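Long-range contact in 4-oxalocrotonate tautomerase family enzyme (Burkholderia sp. RPE67, PDB 6VVM), which belongs to the tautomerase superfamily of small beta-alpha-beta proteins and assembles from three protein chains: residues P58-A70 and S98-F111. Numbering follows the deposited sequence.
Sequences PAALPVIIAILIA and STRVMIKDIPNTDF
Pro62 O accepts the first of eight backbone hydrogen bonds, from Arg100 N, that join strands 63-69 and 100-106 in parallel. The bonds then alternate in direction up to Ala70 N and Ile106 O, 2.7 Å apart, where the donor stands above the carbonyl plane. Isoleucine and valine suit these extended backbones, since their branched CB atoms favour strand conformations.

Mostly apolar side chains meet on both faces. Beside Val63, Ile65 and Ile67, Met102 bends so that its SD meets Val63 CG1 at 4.2 Å and its CE reaches Ile65 CG1. With CG1 of Ile67 turned beside its backbone N (chi1 -57°), CG2 is left to meet Ile106 CG1 at 3.5 Å, while the aliphatic part of Lys104 runs alongside Ile67 and carries NZ away to Tyr6 of the second subunit. On the other face, Leu68 CD1 packs against Ile103 CG2 at 3.7 Å, and small Ala66 sits beside Ile103.

At the C-terminal end of strand 63-69, Ile69 CD1 lies over the centre of the Phe111 ring, 3.6 Å from its centroid, a CH-pi contact that brings Phe111, which follows the turn after strand 100-106, against this strand end.

Waters bridge both ends: one donates to Ala59 O and Ser98 O, another to Ile69 O and Asp105 OD1. Asp105 OD2 forms a salt bridge with Lys77.

The two strands open and close a beta-alpha-beta unit whose helix 74-92 covers the face of Ile64, Leu68 and Val101. Strand 2-8 runs antiparallel along the other edge of strand 63-69, and Arg100 and Val101 pair with an antiparallel strand of the second subunit, continuing the sheet.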
loop_
_atom_site.group_PDB
_atom_site.type_symbol
_atom_site.label_atom_id
_atom_site.label_comp_id
_atom_site.label_asym_id
_atom_site.label_seq_id
_atom_site.Cartn_x
_atom_site.Cartn_y
_atom_site.Cartn_z
ATOM N N PRO A 58 -5.873 -10.107 15.840
ATOM C CA PRO A 58 -5.158 -8.822 15.847
ATOM C C PRO A 58 -3.673 -8.952 16.133
ATOM O O PRO A 58 -2.931 -7.985 15.915
ATOM C CB PRO A 58 -5.862 -8.039 16.962
ATOM C CG PRO A 58 -6.351 -9.090 17.888
ATOM C CD PRO A 58 -6.782 -10.239 16.992
ATOM N N ALA A 59 -3.218 -10.112 16.613
ATOM C CA ALA A 59 -1.808 -10.350 16.900
ATOM C C ALA A 59 -0.912 -10.257 15.670
ATOM O O ALA A 59 0.312 -10.260 15.821
ATOM C CB ALA A 59 -1.641 -11.730 17.539
ATOM N N ALA A 60 -1.477 -10.197 14.464
ATOM C CA ALA A 60 -0.658 -10.070 13.266
ATOM C C ALA A 60 -0.031 -8.693 13.143
ATOM O O ALA A 60 0.973 -8.542 12.438
ATOM C CB ALA A 60 -1.490 -10.347 12.016
ATOM N N LEU A 61 -0.614 -7.699 13.798
ATOM C CA LEU A 61 -0.251 -6.300 13.711
ATOM C C LEU A 61 0.583 -5.914 14.922
ATOM O O LEU A 61 0.553 -6.601 15.948
ATOM C CB LEU A 61 -1.527 -5.454 13.621
ATOM C CG LEU A 61 -2.400 -5.917 12.430
ATOM C CD1 LEU A 61 -3.564 -4.987 12.164
ATOM C CD2 LEU A 61 -1.578 -6.089 11.165
ATOM N N PRO A 62 1.344 -4.810 14.849
ATOM C CA PRO A 62 1.353 -3.834 13.745
ATOM C C PRO A 62 2.356 -4.075 12.610
ATOM O O PRO A 62 3.449 -4.585 12.823
ATOM C CB PRO A 62 1.687 -2.523 14.456
ATOM C CG PRO A 62 2.562 -2.934 15.602
ATOM C CD PRO A 62 2.221 -4.388 15.959
ATOM N N VAL A 63 1.955 -3.685 11.403
ATOM C CA VAL A 63 2.819 -3.687 10.229
ATOM C C VAL A 63 2.968 -2.241 9.777
ATOM O O VAL A 63 1.969 -1.549 9.558
ATOM C CB VAL A 63 2.250 -4.561 9.103
ATOM C CG1 VAL A 63 3.078 -4.389 7.820
ATOM C CG2 VAL A 63 2.199 -6.030 9.551
ATOM N N ILE A 64 4.203 -1.772 9.672
ATOM C CA ILE A 64 4.479 -0.398 9.264
ATOM C C ILE A 64 5.139 -0.433 7.898
ATOM O O ILE A 64 6.185 -1.069 7.725
ATOM C CB ILE A 64 5.368 0.338 10.277
ATOM C CG1 ILE A 64 4.782 0.285 11.695
ATOM C CG2 ILE A 64 5.523 1.782 9.844
ATOM C CD1 ILE A 64 5.360 -0.841 12.596
ATOM N N ILE A 65 4.539 0.257 6.930
ATOM C CA ILE A 65 5.160 0.480 5.636
ATOM C C ILE A 65 5.676 1.908 5.608
ATOM O O ILE A 65 4.923 2.853 5.887
ATOM C CB ILE A 65 4.170 0.225 4.489
ATOM C CG1 ILE A 65 3.657 -1.216 4.553
ATOM C CG2 ILE A 65 4.805 0.537 3.140
ATOM C CD1 ILE A 65 2.433 -1.470 3.686
ATOM N N ALA A 66 6.957 2.063 5.297
ATOM C CA ALA A 66 7.616 3.364 5.246
ATOM C C ALA A 66 8.127 3.585 3.835
ATOM O O ALA A 66 8.958 2.811 3.348
ATOM C CB ALA A 66 8.770 3.446 6.247
ATOM N N ILE A 67 7.641 4.640 3.192
ATOM C CA ILE A 67 7.998 4.971 1.822
ATOM C C ILE A 67 8.935 6.170 1.831
ATOM O O ILE A 67 8.559 7.257 2.289
ATOM C CB ILE A 67 6.751 5.254 0.979
ATOM C CG1 ILE A 67 5.833 4.025 1.034
ATOM C CG2 ILE A 67 7.161 5.607 -0.444
ATOM C CD1 ILE A 67 4.608 4.106 0.151
ATOM N N LEU A 68 10.142 5.970 1.303
ATOM C CA LEU A 68 11.220 6.959 1.322
ATOM C C LEU A 68 11.717 7.218 -0.088
ATOM O O LEU A 68 11.728 6.310 -0.922
ATOM C CB LEU A 68 12.407 6.466 2.152
ATOM C CG LEU A 68 12.149 5.900 3.546
ATOM C CD1 LEU A 68 13.439 5.319 4.109
ATOM C CD2 LEU A 68 11.627 7.000 4.440
ATOM N N ILE A 69 12.180 8.446 -0.355
ATOM C CA ILE A 69 12.907 8.654 -1.598
ATOM C C ILE A 69 14.237 7.926 -1.486
ATOM O O ILE A 69 14.880 7.943 -0.430
ATOM C CB ILE A 69 13.094 10.150 -1.912
ATOM C CG1 ILE A 69 11.735 10.811 -2.151
ATOM C CG2 ILE A 69 13.928 10.313 -3.184
ATOM C CD1 ILE A 69 11.806 12.291 -2.537
ATOM N N ALA A 70 14.638 7.251 -2.562
ATOM C CA ALA A 70 15.863 6.462 -2.531
ATOM C C ALA A 70 17.061 7.311 -2.101
ATOM O O ALA A 70 17.082 8.537 -2.261
ATOM C CB ALA A 70 16.126 5.825 -3.899
ATOM N N SER A 98 6.316 -8.558 17.907
ATOM C CA SER A 98 5.177 -8.600 17.004
ATOM C C SER A 98 5.235 -7.560 15.887
ATOM O O SER A 98 4.404 -7.628 14.979
ATOM C CB SER A 98 3.882 -8.407 17.800
ATOM O OG SER A 98 3.792 -7.068 18.287
ATOM N N THR A 99 6.176 -6.610 15.917
ATOM C CA THR A 99 6.181 -5.519 14.948
ATOM C C THR A 99 6.915 -5.904 13.663
ATOM O O THR A 99 7.931 -6.609 13.687
ATOM C CB THR A 99 6.818 -4.255 15.537
ATOM O OG1 THR A 99 8.184 -4.518 15.854
ATOM C CG2 THR A 99 6.082 -3.785 16.816
ATOM N N ARG A 100 6.384 -5.425 12.539
ATOM C CA ARG A 100 6.956 -5.610 11.212
ATOM C C ARG A 100 7.144 -4.253 10.561
ATOM O O ARG A 100 6.257 -3.402 10.645
ATOM C CB ARG A 100 6.035 -6.459 10.311
ATOM C CG ARG A 100 5.773 -7.869 10.783
ATOM C CD ARG A 100 7.063 -8.622 10.902
ATOM N NE ARG A 100 6.902 -10.079 10.821
ATOM C CZ ARG A 100 6.306 -10.823 11.750
ATOM N NH1 ARG A 100 6.250 -12.140 11.612
ATOM N NH2 ARG A 100 5.760 -10.255 12.815
ATOM N N VAL A 101 8.283 -4.058 9.892
ATOM C CA VAL A 101 8.540 -2.841 9.127
ATOM C C VAL A 101 8.960 -3.218 7.715
ATOM O O VAL A 101 9.802 -4.101 7.525
ATOM C CB VAL A 101 9.630 -1.960 9.779
ATOM C CG1 VAL A 101 9.940 -0.746 8.874
ATOM C CG2 VAL A 101 9.191 -1.521 11.175
ATOM N N MET A 102 8.395 -2.527 6.728
ATOM C CA MET A 102 8.780 -2.716 5.338
ATOM C C MET A 102 9.041 -1.359 4.705
ATOM O O MET A 102 8.183 -0.468 4.749
ATOM C CB MET A 102 7.692 -3.481 4.567
ATOM C CG MET A 102 7.654 -4.950 4.897
ATOM S SD MET A 102 5.982 -5.607 5.042
ATOM C CE MET A 102 5.121 -4.956 3.611
ATOM N N ILE A 103 10.234 -1.186 4.148
ATOM C CA ILE A 103 10.671 0.097 3.603
ATOM C C ILE A 103 10.664 0.018 2.089
ATOM O O ILE A 103 11.324 -0.849 1.506
ATOM C CB ILE A 103 12.072 0.487 4.105
ATOM C CG1 ILE A 103 12.072 0.638 5.633
ATOM C CG2 ILE A 103 12.532 1.777 3.416
ATOM C CD1 ILE A 103 13.434 0.887 6.210
ATOM N N LYS A 104 9.945 0.940 1.456
ATOM C CA LYS A 104 9.944 1.091 0.007
ATOM C C LYS A 104 10.815 2.285 -0.367
ATOM O O LYS A 104 10.577 3.402 0.106
ATOM C CB LYS A 104 8.530 1.281 -0.532
ATOM C CG LYS A 104 7.693 0.009 -0.561
ATOM C CD LYS A 104 6.231 0.314 -0.824
ATOM C CE LYS A 104 5.871 0.148 -2.290
ATOM N NZ LYS A 104 4.705 -0.782 -2.446
ATOM N N ASP A 105 11.825 2.041 -1.198
ATOM C CA ASP A 105 12.651 3.090 -1.777
ATOM C C ASP A 105 12.052 3.526 -3.109
ATOM O O ASP A 105 11.741 2.678 -3.950
ATOM C CB ASP A 105 14.073 2.584 -1.996
ATOM C CG ASP A 105 14.790 2.300 -0.696
ATOM O OD1 ASP A 105 14.842 3.212 0.143
ATOM O OD2 ASP A 105 15.283 1.168 -0.513
ATOM N N ILE A 106 11.893 4.832 -3.299
ATOM C CA ILE A 106 11.328 5.399 -4.525
ATOM C C ILE A 106 12.429 6.191 -5.228
ATOM O O ILE A 106 12.935 7.165 -4.660
ATOM C CB ILE A 106 10.111 6.301 -4.232
ATOM C CG1 ILE A 106 9.059 5.563 -3.400
ATOM C CG2 ILE A 106 9.481 6.842 -5.539
ATOM C CD1 ILE A 106 8.396 4.365 -4.103
ATOM N N PRO A 107 12.818 5.832 -6.459
ATOM C CA PRO A 107 13.826 6.627 -7.171
ATOM C C PRO A 107 13.323 8.046 -7.395
ATOM O O PRO A 107 12.119 8.280 -7.517
ATOM C CB PRO A 107 14.003 5.878 -8.501
ATOM C CG PRO A 107 13.478 4.478 -8.236
ATOM C CD PRO A 107 12.351 4.682 -7.252
ATOM N N ASN A 108 14.260 8.996 -7.447
ATOM C CA ASN A 108 13.860 10.400 -7.545
ATOM C C ASN A 108 13.156 10.704 -8.867
ATOM O O ASN A 108 12.385 11.665 -8.937
ATOM C CB ASN A 108 15.066 11.332 -7.301
ATOM C CG ASN A 108 16.206 11.161 -8.310
ATOM O OD1 ASN A 108 16.117 10.393 -9.268
ATOM N ND2 ASN A 108 17.290 11.912 -8.093
ATOM N N THR A 109 13.337 9.864 -9.885
ATOM C CA THR A 109 12.558 9.971 -11.115
ATOM C C THR A 109 11.125 9.472 -10.967
ATOM O O THR A 109 10.324 9.673 -11.890
ATOM C CB THR A 109 13.235 9.186 -12.237
ATOM O OG1 THR A 109 13.419 7.826 -11.814
ATOM C CG2 THR A 109 14.576 9.804 -12.591
ATOM N N ASP A 110 10.795 8.822 -9.847
ATOM C CA ASP A 110 9.522 8.132 -9.648
ATOM C C ASP A 110 8.700 8.746 -8.528
ATOM O O ASP A 110 7.691 8.159 -8.115
ATOM C CB ASP A 110 9.748 6.660 -9.316
ATOM C CG ASP A 110 10.515 5.922 -10.392
ATOM O OD1 ASP A 110 10.966 6.554 -11.373
ATOM O OD2 ASP A 110 10.675 4.699 -10.244
ATOM N N PHE A 111 9.150 9.874 -7.992
ATOM C CA PHE A 111 8.486 10.594 -6.920
ATOM C C PHE A 111 8.034 11.936 -7.471
ATOM O O PHE A 111 8.809 12.633 -8.142
ATOM C CB PHE A 111 9.435 10.778 -5.726
ATOM C CG PHE A 111 8.843 11.558 -4.582
ATOM C CD1 PHE A 111 8.826 12.948 -4.596
ATOM C CD2 PHE A 111 8.317 10.902 -3.495
ATOM C CE1 PHE A 111 8.273 13.664 -3.541
ATOM C CE2 PHE A 111 7.762 11.605 -2.437
ATOM C CZ PHE A 111 7.745 12.989 -2.458
HETATM O O HOH W 1 2.639 -9.902 14.792
HETATM O O HOH W 2 0.943 -7.195 18.260
HETATM O O HOH W 3 16.021 5.629 0.798
#